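Local coordinates for DNA polymerase sliding clamp B (Sulfolobus tokodaii, PDB 3AIZ), which forms part of a ring that encircles DNA and tethers the polymerase and other DNA-processing proteins to it during replication, at residues Gly18-Thr23 and Leu240-Ala245; Val142-Ala147 and Val208-Ser213; Ala198-Glu203 and Val220-Asn225; Gln216-Gly221 and Met228-Pro233. One frame throughout, in Å; residues are numbered along the deposited sequence.

Contact 1 closes the longest loop, bringing the N-terminal part of the chain against its last strand, and the other three contacts fall inside it, all in the C-terminal domain. Contacts 2 and 3 alternate along the sequence and both use helix 202-211. Contact 4, the hairpin of strands 218-223 and 226-233, starts after contact 2 has closed and shares Val220 and Gly221 with contact 3. Centre to centre, contacts 2 and 4 lie about 11 Å apart, and contacts 1 and 3 about 15 Å. Strand 239-244 of contact 1 pairs with strand 226-233 of contact 4, while the helices of contact 2 pack on these strands, so the domain junction, the hairpin and the paired helices pack directly on one another.

Contact 1. Residues Gly18-Thr23 and Leu240-Ala245; sequences GLLKVT and LIFWIA
Gly18 and Leu240 bring the two backbones closest, with 7.8 Å between their CA atoms, too far for strand pairing. The segment 18-23 is a loop that turns away through a type II beta turn from Leu19 to Val22, whereas 240-244 is strand. Leu240 and Phe242, two residues apart on that strand, both direct their CB toward the loop. The Phe242 ring presents its edge to Gly18 O, which lies in the ring plane 3.7 Å from CZ, consistent with a weak attraction between the ring's edge hydrogens and the carbonyl oxygen. This is the junction of the two domains of a PCNA subunit: the loop follows helix 9-16 of the N-terminal half, and strand 239-244, from the C-terminal half, hydrogen-bonds through Ile241 and Trp243 to strand 46-53. Leu19 CG lies beside the backbone N (chi1 -57°); the end of the side chain comes nearer than its CB, and CD2 meets Leu240 CD2 at 4.1 Å. The other methyl of Leu240, CD1, lies the same 4.1 Å from Gly18 CA. Farther along the loop, Leu20 CD1 reaches Phe242 CE2 at 4.3 Å, and Val208 of helix 202-211 touches both side chains.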
loop_
_atom_site.group_PDB
_atom_site.type_symbol
_atom_site.label_atom_id
_atom_site.label_comp_id
_atom_site.label_asym_id
_atom_site.label_seq_id
_atom_site.Cartn_x
_atom_site.Cartn_y
_atom_site.Cartn_z
ATOM N N GLY A 18 -0.821 -0.302 28.970
ATOM C CA GLY A 18 -0.037 -1.212 29.781
ATOM C C GLY A 18 -0.868 -1.952 30.809
ATOM O O GLY A 18 -0.372 -2.847 31.492
ATOM N N LEU A 19 -2.138 -1.579 30.924
ATOM C CA LEU A 19 -3.039 -2.234 31.864
ATOM C C LEU A 19 -3.344 -3.663 31.418
ATOM O O LEU A 19 -4.182 -3.886 30.544
ATOM C CB LEU A 19 -4.331 -1.430 32.017
ATOM C CG LEU A 19 -4.156 0.023 32.465
ATOM C CD1 LEU A 19 -5.503 0.699 32.658
ATOM C CD2 LEU A 19 -3.340 0.097 33.743
ATOM N N LEU A 20 -2.656 -4.626 32.025
ATOM C CA LEU A 20 -2.788 -6.033 31.650
ATOM C C LEU A 20 -4.128 -6.635 32.059
ATOM O O LEU A 20 -4.581 -6.464 33.191
ATOM C CB LEU A 20 -1.649 -6.857 32.257
ATOM C CG LEU A 20 -0.243 -6.596 31.715
ATOM C CD1 LEU A 20 0.793 -7.302 32.570
ATOM C CD2 LEU A 20 -0.136 -7.036 30.262
ATOM N N LYS A 21 -4.754 -7.350 31.128
ATOM C CA LYS A 21 -6.024 -8.022 31.389
ATOM C C LYS A 21 -7.095 -7.058 31.885
ATOM O O LYS A 21 -8.076 -7.475 32.500
ATOM C CB LYS A 21 -5.838 -9.158 32.401
ATOM C CG LYS A 21 -4.960 -10.300 31.915
ATOM C CD LYS A 21 -4.792 -11.356 32.997
ATOM C CE LYS A 21 -3.907 -12.501 32.530
ATOM N NZ LYS A 21 -4.501 -13.238 31.380
ATOM N N VAL A 22 -6.907 -5.770 31.617
ATOM C CA VAL A 22 -7.869 -4.762 32.046
ATOM C C VAL A 22 -9.187 -4.908 31.293
ATOM O O VAL A 22 -9.206 -5.006 30.066
ATOM C CB VAL A 22 -7.329 -3.328 31.861
ATOM C CG1 VAL A 22 -7.139 -3.007 30.385
ATOM C CG2 VAL A 22 -8.269 -2.326 32.508
ATOM N N THR A 23 -10.288 -4.932 32.035
ATOM C CA THR A 23 -11.607 -5.029 31.427
ATOM C C THR A 23 -11.943 -3.726 30.705
ATOM O O THR A 23 -11.170 -2.768 30.748
ATOM C CB THR A 23 -12.691 -5.362 32.475
ATOM O OG1 THR A 23 -13.977 -5.425 31.844
ATOM C CG2 THR A 23 -12.716 -4.313 33.575
ATOM N N LEU A 240 3.376 3.754 35.946
ATOM C CA LEU A 240 2.782 2.426 36.030
ATOM C C LEU A 240 3.429 1.659 37.173
ATOM O O LEU A 240 4.647 1.687 37.337
ATOM C CB LEU A 240 2.960 1.661 34.717
ATOM C CG LEU A 240 1.760 1.633 33.770
ATOM C CD1 LEU A 240 2.113 0.910 32.480
ATOM C CD2 LEU A 240 0.566 0.977 34.442
ATOM N N ILE A 241 2.612 0.981 37.967
ATOM C CA ILE A 241 3.118 0.234 39.110
ATOM C C ILE A 241 2.494 -1.151 39.159
ATOM O O ILE A 241 1.272 -1.291 39.154
ATOM C CB ILE A 241 2.835 0.965 40.435
ATOM C CG1 ILE A 241 3.426 2.377 40.401
ATOM C CG2 ILE A 241 3.390 0.173 41.610
ATOM C CD1 ILE A 241 3.164 3.177 41.652
ATOM N N PHE A 242 3.340 -2.173 39.201
ATOM C CA PHE A 242 2.865 -3.549 39.234
ATOM C C PHE A 242 3.260 -4.240 40.529
ATOM O O PHE A 242 4.309 -3.958 41.101
ATOM C CB PHE A 242 3.410 -4.335 38.041
ATOM C CG PHE A 242 2.954 -3.812 36.711
ATOM C CD1 PHE A 242 3.726 -2.905 36.007
ATOM C CD2 PHE A 242 1.753 -4.233 36.163
ATOM C CE1 PHE A 242 3.310 -2.423 34.782
ATOM C CE2 PHE A 242 1.331 -3.755 34.939
ATOM C CZ PHE A 242 2.110 -2.849 34.248
ATOM N N TRP A 243 2.405 -5.146 40.986
ATOM C CA TRP A 243 2.712 -5.982 42.135
ATOM C C TRP A 243 2.442 -7.439 41.790
ATOM O O TRP A 243 1.320 -7.805 41.441
ATOM C CB TRP A 243 1.890 -5.564 43.356
ATOM C CG TRP A 243 2.393 -4.321 44.027
ATOM C CD1 TRP A 243 1.917 -3.053 43.869
ATOM C CD2 TRP A 243 3.470 -4.232 44.967
ATOM N NE1 TRP A 243 2.630 -2.178 44.653
ATOM C CE2 TRP A 243 3.589 -2.877 45.337
ATOM C CE3 TRP A 243 4.345 -5.164 45.533
ATOM C CZ2 TRP A 243 4.547 -2.433 46.246
ATOM C CZ3 TRP A 243 5.295 -4.722 46.434
ATOM C CH2 TRP A 243 5.388 -3.369 46.781
ATOM N N ILE A 244 3.480 -8.265 41.879
ATOM C CA ILE A 244 3.361 -9.680 41.553
ATOM C C ILE A 244 3.437 -10.534 42.811
ATOM O O ILE A 244 4.390 -10.434 43.582
ATOM C CB ILE A 244 4.461 -10.139 40.570
ATOM C CG1 ILE A 244 4.340 -9.405 39.232
ATOM C CG2 ILE A 244 4.379 -11.638 40.344
ATOM C CD1 ILE A 244 4.817 -7.972 39.268
ATOM N N ALA A 245 2.426 -11.369 43.020
ATOM C CA ALA A 245 2.432 -12.294 44.143
ATOM C C ALA A 245 3.424 -13.416 43.869
ATOM O O ALA A 245 3.366 -14.058 42.819
ATOM C CB ALA A 245 1.042 -12.857 44.378
#

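Contact 2. Residues Val142-Ala147 and Val208-Ser213; sequences VLKDIA and VFKVTS
Phe209 packs against Leu143, with their CA atoms 5.3 Å apart. On this buried side packing is dense. Leu143 covers one face of the Phe209 ring, with CG above the plane toward the rim and CD2 in an off-centre CH-pi contact 4.0 Å from the ring centroid. Ile146 CG2 comes to the edge of the ring, near its plane, and Ala147 CB meets Phe209 CB at 3.8 Å. The other methyl of Leu143, CD1, lies against Thr212 OG1, a hydroxyl committed to Phe209 O by a 2.7 Å hydrogen bond.

The backbones come closest at Lys144 and Lys210, 4.4 Å from CA to CA, but on this exposed flank the side chains pack loosely. Lys144 has CG anti to its backbone N (chi1 -175°) and an extended chain beyond it; CD lies against Ser213 CB at 3.7 Å. The two ammonium groups, Lys144 NZ and Lys210 NZ, stand 5.1 Å apart and probably repel each other. Val142 and Ile146 also touch Val104 and Tyr105 of a neighbouring PCNA3 chain. Two helices packed side by side on strands, with basic residues on their exposed side, fit the PCNA fold, in whose closed ring such helices line the central hole.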
loop_
_atom_site.group_PDB
_atom_site.type_symbol
_atom_site.label_atom_id
_atom_site.label_comp_id
_atom_site.label_asym_id
_atom_site.label_seq_id
_atom_site.Cartn_x
_atom_site.Cartn_y
_atom_site.Cartn_z
ATOM N N VAL A 142 15.542 -4.123 28.197
ATOM C CA VAL A 142 16.239 -5.279 28.743
ATOM C C VAL A 142 15.250 -6.271 29.341
ATOM O O VAL A 142 15.300 -7.465 29.046
ATOM C CB VAL A 142 17.257 -4.872 29.821
ATOM C CG1 VAL A 142 17.931 -6.105 30.399
ATOM C CG2 VAL A 142 18.287 -3.913 29.243
ATOM N N LEU A 143 14.350 -5.773 30.184
ATOM C CA LEU A 143 13.340 -6.619 30.804
ATOM C C LEU A 143 12.475 -7.290 29.742
ATOM O O LEU A 143 12.093 -8.451 29.879
ATOM C CB LEU A 143 12.473 -5.809 31.771
ATOM C CG LEU A 143 13.212 -5.171 32.951
ATOM C CD1 LEU A 143 12.265 -4.334 33.798
ATOM C CD2 LEU A 143 13.894 -6.236 33.796
ATOM N N LYS A 144 12.173 -6.552 28.678
ATOM C CA LYS A 144 11.421 -7.106 27.561
ATOM C C LYS A 144 12.192 -8.260 26.930
ATOM O O LYS A 144 11.618 -9.300 26.614
ATOM C CB LYS A 144 11.136 -6.027 26.518
ATOM C CG LYS A 144 10.243 -6.482 25.375
ATOM C CD LYS A 144 9.903 -5.318 24.460
ATOM C CE LYS A 144 8.892 -5.719 23.401
ATOM N NZ LYS A 144 8.498 -4.558 22.552
ATOM N N ASP A 145 13.496 -8.071 26.755
ATOM C CA ASP A 145 14.358 -9.124 26.225
ATOM C C ASP A 145 14.326 -10.356 27.123
ATOM O O ASP A 145 14.237 -11.485 26.641
ATOM C CB ASP A 145 15.795 -8.621 26.068
ATOM C CG ASP A 145 15.945 -7.630 24.928
ATOM O OD1 ASP A 145 15.097 -7.645 24.010
ATOM O OD2 ASP A 145 16.915 -6.841 24.945
ATOM N N ILE A 146 14.399 -10.133 28.431
ATOM C CA ILE A 146 14.330 -11.219 29.403
ATOM C C ILE A 146 12.978 -11.924 29.343
ATOM O O ILE A 146 12.888 -13.135 29.543
ATOM C CB ILE A 146 14.583 -10.710 30.834
ATOM C CG1 ILE A 146 16.016 -10.192 30.966
ATOM C CG2 ILE A 146 14.321 -11.811 31.848
ATOM C CD1 ILE A 146 16.361 -9.699 32.351
ATOM N N ALA A 147 11.927 -11.162 29.060
ATOM C CA ALA A 147 10.593 -11.730 28.920
ATOM C C ALA A 147 10.548 -12.684 27.729
ATOM O O ALA A 147 9.947 -13.755 27.801
ATOM C CB ALA A 147 9.558 -10.629 28.763
ATOM N N VAL A 208 4.146 -8.464 32.206
ATOM C CA VAL A 208 4.545 -7.215 32.841
ATOM C C VAL A 208 5.833 -6.667 32.235
ATOM O O VAL A 208 5.872 -5.528 31.766
ATOM C CB VAL A 208 4.739 -7.392 34.360
ATOM C CG1 VAL A 208 5.300 -6.118 34.977
ATOM C CG2 VAL A 208 3.426 -7.775 35.020
ATOM N N PHE A 209 6.882 -7.482 32.250
ATOM C CA PHE A 209 8.181 -7.082 31.719
ATOM C C PHE A 209 8.078 -6.513 30.309
ATOM O O PHE A 209 8.695 -5.497 29.994
ATOM C CB PHE A 209 9.154 -8.262 31.740
ATOM C CG PHE A 209 9.908 -8.401 33.031
ATOM C CD1 PHE A 209 9.360 -7.951 34.220
ATOM C CD2 PHE A 209 11.164 -8.984 33.056
ATOM C CE1 PHE A 209 10.052 -8.076 35.408
ATOM C CE2 PHE A 209 11.860 -9.113 34.243
ATOM C CZ PHE A 209 11.304 -8.659 35.419
ATOM N N LYS A 210 7.293 -7.174 29.464
ATOM C CA LYS A 210 7.115 -6.740 28.084
ATOM C C LYS A 210 6.555 -5.320 28.030
ATOM O O LYS A 210 6.916 -4.532 27.157
ATOM C CB LYS A 210 6.194 -7.710 27.339
ATOM C CG LYS A 210 6.041 -7.427 25.853
ATOM C CD LYS A 210 5.268 -8.545 25.166
ATOM C CE LYS A 210 5.023 -8.237 23.694
ATOM N NZ LYS A 210 4.148 -7.043 23.507
ATOM N N VAL A 211 5.683 -5.001 28.980
ATOM C CA VAL A 211 5.047 -3.688 29.042
ATOM C C VAL A 211 6.013 -2.592 29.494
ATOM O O VAL A 211 5.912 -1.446 29.056
ATOM C CB VAL A 211 3.825 -3.709 29.986
ATOM C CG1 VAL A 211 3.331 -2.297 30.259
ATOM C CG2 VAL A 211 2.715 -4.564 29.395
ATOM N N THR A 212 6.952 -2.949 30.363
ATOM C CA THR A 212 7.867 -1.973 30.947
ATOM C C THR A 212 8.805 -1.342 29.921
ATOM O O THR A 212 9.594 -0.461 30.259
ATOM C CB THR A 212 8.719 -2.597 32.069
ATOM O OG1 THR A 212 9.684 -3.492 31.500
ATOM C CG2 THR A 212 7.840 -3.354 33.050
ATOM N N SER A 213 8.721 -1.792 28.672
ATOM C CA SER A 213 9.594 -1.275 27.621
ATOM C C SER A 213 9.309 0.193 27.310
ATOM O O SER A 213 10.149 0.886 26.735
ATOM C CB SER A 213 9.474 -2.121 26.350
ATOM O OG SER A 213 8.168 -2.051 25.803
#

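Contact 3. Residues Ala198-Glu203 and Val220-Asn225; sequences AVYSIE and VGFGNN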
loop_
_atom_site.group_PDB
_atom_site.type_symbol
_atom_site.label_atom_id
_atom_site.label_comp_id
_atom_site.label_asym_id
_atom_site.label_seq_id
_atom_site.Cartn_x
_atom_site.Cartn_y
_atom_site.Cartn_z
ATOM N N ALA A 198 13.224 -15.131 45.455
ATOM C CA ALA A 198 11.786 -15.333 45.323
ATOM C C ALA A 198 11.450 -16.001 43.997
ATOM O O ALA A 198 12.255 -16.000 43.067
ATOM C CB ALA A 198 11.052 -14.009 45.450
ATOM N N VAL A 199 10.254 -16.572 43.917
ATOM C CA VAL A 199 9.791 -17.221 42.698
ATOM C C VAL A 199 8.506 -16.559 42.212
ATOM O O VAL A 199 7.643 -16.205 43.014
ATOM C CB VAL A 199 9.530 -18.720 42.930
ATOM C CG1 VAL A 199 9.092 -19.392 41.639
ATOM C CG2 VAL A 199 10.771 -19.389 43.489
ATOM N N TYR A 200 8.382 -16.388 40.899
ATOM C CA TYR A 200 7.192 -15.768 40.323
ATOM C C TYR A 200 6.727 -16.498 39.069
ATOM O O TYR A 200 7.502 -17.205 38.426
ATOM C CB TYR A 200 7.456 -14.297 39.996
ATOM C CG TYR A 200 7.972 -13.497 41.167
ATOM C CD1 TYR A 200 9.328 -13.244 41.313
ATOM C CD2 TYR A 200 7.103 -13.003 42.131
ATOM C CE1 TYR A 200 9.804 -12.516 42.383
ATOM C CE2 TYR A 200 7.570 -12.274 43.206
ATOM C CZ TYR A 200 8.922 -12.033 43.327
ATOM O OH TYR A 200 9.394 -11.307 44.395
ATOM N N SER A 201 5.456 -16.320 38.728
ATOM C CA SER A 201 4.890 -16.920 37.526
ATOM C C SER A 201 5.497 -16.301 36.270
ATOM O O SER A 201 5.542 -15.079 36.135
ATOM C CB SER A 201 3.371 -16.746 37.513
ATOM O OG SER A 201 2.813 -17.215 36.298
ATOM N N ILE A 202 5.966 -17.147 35.357
ATOM C CA ILE A 202 6.532 -16.667 34.101
ATOM C C ILE A 202 5.473 -15.968 33.260
ATOM O O ILE A 202 5.742 -14.946 32.635
ATOM C CB ILE A 202 7.156 -17.806 33.275
ATOM C CG1 ILE A 202 8.387 -18.361 33.986
ATOM C CG2 ILE A 202 7.539 -17.314 31.887
ATOM C CD1 ILE A 202 9.382 -19.005 33.054
ATOM N N GLU A 203 4.268 -16.529 33.251
ATOM C CA GLU A 203 3.157 -15.942 32.511
ATOM C C GLU A 203 2.962 -14.481 32.895
ATOM O O GLU A 203 2.811 -13.615 32.033
ATOM C CB GLU A 203 1.870 -16.728 32.771
ATOM C CG GLU A 203 1.904 -18.162 32.268
ATOM C CD GLU A 203 1.957 -18.245 30.754
ATOM O OE1 GLU A 203 1.480 -17.301 30.089
ATOM O OE2 GLU A 203 2.471 -19.257 30.229
ATOM N N VAL A 220 12.728 -2.213 39.734
ATOM C CA VAL A 220 12.222 -3.500 40.188
ATOM C C VAL A 220 12.665 -3.766 41.619
ATOM O O VAL A 220 13.852 -3.697 41.931
ATOM C CB VAL A 220 12.716 -4.649 39.291
ATOM C CG1 VAL A 220 12.216 -5.985 39.818
ATOM C CG2 VAL A 220 12.266 -4.433 37.855
ATOM N N GLY A 221 11.705 -4.064 42.487
ATOM C CA GLY A 221 12.001 -4.357 43.876
ATOM C C GLY A 221 11.389 -5.668 44.320
ATOM O O GLY A 221 10.302 -6.035 43.879
ATOM N N PHE A 222 12.093 -6.381 45.194
ATOM C CA PHE A 222 11.581 -7.626 45.753
ATOM C C PHE A 222 12.375 -8.023 46.991
ATOM O O PHE A 222 13.316 -7.335 47.382
ATOM C CB PHE A 222 11.619 -8.749 44.713
ATOM C CG PHE A 222 13.003 -9.250 44.406
ATOM C CD1 PHE A 222 13.466 -10.431 44.965
ATOM C CD2 PHE A 222 13.840 -8.544 43.558
ATOM C CE1 PHE A 222 14.737 -10.896 44.684
ATOM C CE2 PHE A 222 15.113 -9.005 43.273
ATOM C CZ PHE A 222 15.562 -10.182 43.838
ATOM N N GLY A 223 11.985 -9.134 47.604
ATOM C CA GLY A 223 12.668 -9.641 48.780
ATOM C C GLY A 223 12.386 -11.117 48.964
ATOM O O GLY A 223 11.792 -11.749 48.092
ATOM N N ASN A 224 12.808 -11.670 50.095
ATOM C CA ASN A 224 12.605 -13.090 50.358
ATOM C C ASN A 224 11.135 -13.486 50.393
ATOM O O ASN A 224 10.424 -13.189 51.352
ATOM C CB ASN A 224 13.293 -13.515 51.655
ATOM C CG ASN A 224 14.728 -13.943 51.437
ATOM O OD1 ASN A 224 15.576 -13.140 51.053
ATOM N ND2 ASN A 224 15.008 -15.220 51.681
ATOM N N ASN A 225 10.689 -14.158 49.336
ATOM C CA ASN A 225 9.325 -14.666 49.263
ATOM C C ASN A 225 8.263 -13.596 49.511
ATOM O O ASN A 225 7.222 -13.868 50.107
ATOM C CB ASN A 225 9.144 -15.835 50.233
ATOM C CG ASN A 225 10.064 -17.001 49.918
ATOM O OD1 ASN A 225 10.559 -17.133 48.798
ATOM N ND2 ASN A 225 10.293 -17.858 50.906
HETATM O O HOH W 1 8.730 -16.933 46.322
#
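Tyr200 OH lies beside Phe222 CB, 3.4 Å away, while its hydrogen bond goes to Ile226 O, just beyond the 220-225 segment. The two side chains run at a slant to each other rather than stacking. Tyr200 sends its ring from beside its backbone N (chi1 -54°), and although its CB does not aim at the other strand, the far end of the ring does arrive there. Phe222, by contrast, has CB directed toward strand 198-201, and its CG stands between the backbone N and the carbonyl carbon (chi1 72°). Ala198 CB adds an apolar contact 4.3 Å from Phe222 CD1 and also lies 3.6 Å from the backbone oxygen Gly223 O.

The strands that carry these residues do not pair. Their axes approach to 8.4 Å at 123°, and side chains meet between them. Strand 196-201 instead hydrogen-bonds to strand 156-161, and Ile159 of that strand touches both aromatic residues, as does Met228 of the neighbouring hairpin strand. The contact thus joins strands 196-201 and 218-223 of the C-terminal domain through buried side chains.

At the outer margin a water links the segments, accepting from Val199 N at 2.9 Å and donating to Asn225 OD1 at 3.1 Å. The chemistry is therefore divided: the interior is held by apolar contact, its tyrosine hydroxyl satisfied by a backbone carbonyl, while a water bridges Val199 N and Asn225 OD1 at the exposed end.

Contact 4. Residues Gln216-Gly221 and Met228-Pro233; sequences QNVTVG and MKIEVP
Thr219 and Glu231 have their flat peptide groups joined by two N-H to O=C bonds, with the side chains of Val220 and Ile230 on one face of the sheet and those of Thr219 and Glu231 on the other. Thr219 N sits on a lone pair of Glu231 O at 3.1 Å, and Glu231 N returns a bond of 2.8 Å to Thr219 O. This is one hydrogen-bonded pair of an antiparallel beta hairpin, strands 218-223 and 226-233, in the C-terminal domain of the PCNA fold. Gly221 and Lys229 form the next such pair: Gly221 N bonds Lys229 O at 2.8 Å, and Lys229 N bonds Gly221 O at 2.7 Å. Between the two lies the non-hydrogen-bonded pair Val220 and Ile230, and the strand directions are 170° apart, close to ideal antiparallel.

The sheet's two faces differ sharply. Val220 and Ile230 stand side by side on the buried one, with Val220 CG2 4.0 Å from Ile230 CG1. Val218 CG1 reaches Ile230 CG2 at 3.5 Å, and Met228 has CG anti to the backbone N (chi1 170°), 3.9 Å from Val220 CG1. Leu143 of helix 140-150 lies over Val218 and Val220 from this side, so the strands form the floor beneath the helix.

Thr219, Lys229 and Glu231 occupy the other, partly exposed face. Thr219 and Glu231 touch there through their CB atoms, and beyond them the extended Lys229 chain ends in a salt bridge along its own strand whose hydrogen bond is weak, with NZ 3.3 Å from Glu231 OE2.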
loop_
_atom_site.group_PDB
_atom_site.type_symbol
_atom_site.label_atom_id
_atom_site.label_comp_id
_atom_site.label_asym_id
_atom_site.label_seq_id
_atom_site.Cartn_x
_atom_site.Cartn_y
_atom_site.Cartn_z
ATOM N N GLN A 216 12.459 3.969 30.226
ATOM C CA GLN A 216 13.900 3.783 30.128
ATOM C C GLN A 216 14.507 3.579 31.509
ATOM O O GLN A 216 15.685 3.250 31.638
ATOM C CB GLN A 216 14.555 4.979 29.435
ATOM C CG GLN A 216 14.262 5.070 27.945
ATOM C CD GLN A 216 14.963 6.241 27.284
ATOM O OE1 GLN A 216 15.065 7.324 27.861
ATOM N NE2 GLN A 216 15.448 6.030 26.064
ATOM N N ASN A 217 13.692 3.773 32.540
ATOM C CA ASN A 217 14.161 3.637 33.911
ATOM C C ASN A 217 13.169 2.883 34.785
ATOM O O ASN A 217 12.539 3.461 35.673
ATOM C CB ASN A 217 14.468 5.009 34.509
ATOM C CG ASN A 217 15.564 5.736 33.756
ATOM O OD1 ASN A 217 16.747 5.591 34.064
ATOM N ND2 ASN A 217 15.176 6.520 32.755
ATOM N N VAL A 218 13.038 1.587 34.524
ATOM C CA VAL A 218 12.147 0.733 35.293
ATOM C C VAL A 218 12.805 0.322 36.605
ATOM O O VAL A 218 13.944 -0.143 36.617
ATOM C CB VAL A 218 11.771 -0.534 34.507
ATOM C CG1 VAL A 218 10.790 -1.380 35.302
ATOM C CG2 VAL A 218 11.186 -0.163 33.155
ATOM N N THR A 219 12.088 0.503 37.708
ATOM C CA THR A 219 12.585 0.098 39.017
ATOM C C THR A 219 11.916 -1.195 39.467
ATOM O O THR A 219 10.692 -1.272 39.564
ATOM C CB THR A 219 12.354 1.189 40.080
ATOM O OG1 THR A 219 13.107 2.359 39.738
ATOM C CG2 THR A 219 12.793 0.702 41.452
ATOM N N VAL A 220 12.728 -2.213 39.734
ATOM C CA VAL A 220 12.222 -3.500 40.188
ATOM C C VAL A 220 12.665 -3.766 41.619
ATOM O O VAL A 220 13.852 -3.697 41.931
ATOM C CB VAL A 220 12.716 -4.649 39.291
ATOM C CG1 VAL A 220 12.216 -5.985 39.818
ATOM C CG2 VAL A 220 12.266 -4.433 37.855
ATOM N N GLY A 221 11.705 -4.064 42.487
ATOM C CA GLY A 221 12.001 -4.357 43.876
ATOM C C GLY A 221 11.389 -5.668 44.320
ATOM O O GLY A 221 10.302 -6.035 43.879
ATOM N N MET A 228 6.830 -8.767 44.267
ATOM C CA MET A 228 7.762 -7.939 43.511
ATOM C C MET A 228 7.059 -6.685 43.007
ATOM O O MET A 228 5.913 -6.742 42.562
ATOM C CB MET A 228 8.345 -8.722 42.332
ATOM C CG MET A 228 9.131 -7.867 41.346
ATOM S SD MET A 228 9.640 -8.757 39.859
ATOM C CE MET A 228 10.927 -9.817 40.511
ATOM N N LYS A 229 7.754 -5.556 43.078
ATOM C CA LYS A 229 7.192 -4.279 42.663
ATOM C C LYS A 229 7.926 -3.719 41.452
ATOM O O LYS A 229 9.143 -3.539 41.485
ATOM C CB LYS A 229 7.263 -3.281 43.820
ATOM C CG LYS A 229 6.762 -1.887 43.484
ATOM C CD LYS A 229 7.005 -0.937 44.645
ATOM C CE LYS A 229 6.460 0.452 44.361
ATOM N NZ LYS A 229 6.707 1.375 45.502
ATOM N N ILE A 230 7.186 -3.448 40.381
ATOM C CA ILE A 230 7.759 -2.819 39.196
ATOM C C ILE A 230 7.208 -1.407 39.007
ATOM O O ILE A 230 5.995 -1.206 38.957
ATOM C CB ILE A 230 7.499 -3.639 37.913
ATOM C CG1 ILE A 230 8.253 -4.970 37.951
ATOM C CG2 ILE A 230 7.918 -2.853 36.684
ATOM C CD1 ILE A 230 7.590 -6.025 38.799
ATOM N N GLU A 231 8.105 -0.433 38.907
ATOM C CA GLU A 231 7.716 0.947 38.661
ATOM C C GLU A 231 8.095 1.354 37.242
ATOM O O GLU A 231 9.261 1.273 36.855
ATOM C CB GLU A 231 8.382 1.886 39.668
ATOM C CG GLU A 231 8.122 1.534 41.125
ATOM C CD GLU A 231 8.725 2.544 42.086
ATOM O OE1 GLU A 231 8.937 3.706 41.674
ATOM O OE2 GLU A 231 8.984 2.178 43.252
ATOM N N VAL A 232 7.106 1.790 36.471
ATOM C CA VAL A 232 7.326 2.190 35.088
ATOM C C VAL A 232 7.029 3.675 34.911
ATOM O O VAL A 232 5.917 4.051 34.539
ATOM C CB VAL A 232 6.442 1.378 34.123
ATOM C CG1 VAL A 232 6.791 1.703 32.682
ATOM C CG2 VAL A 232 6.597 -0.111 34.388
ATOM N N PRO A 233 8.028 4.525 35.182
ATOM C CA PRO A 233 7.885 5.981 35.103
ATOM C C PRO A 233 7.899 6.474 33.663
ATOM O O PRO A 233 8.501 5.838 32.800
ATOM C CB PRO A 233 9.139 6.497 35.823
ATOM C CG PRO A 233 9.755 5.298 36.490
ATOM C CD PRO A 233 9.365 4.135 35.649
#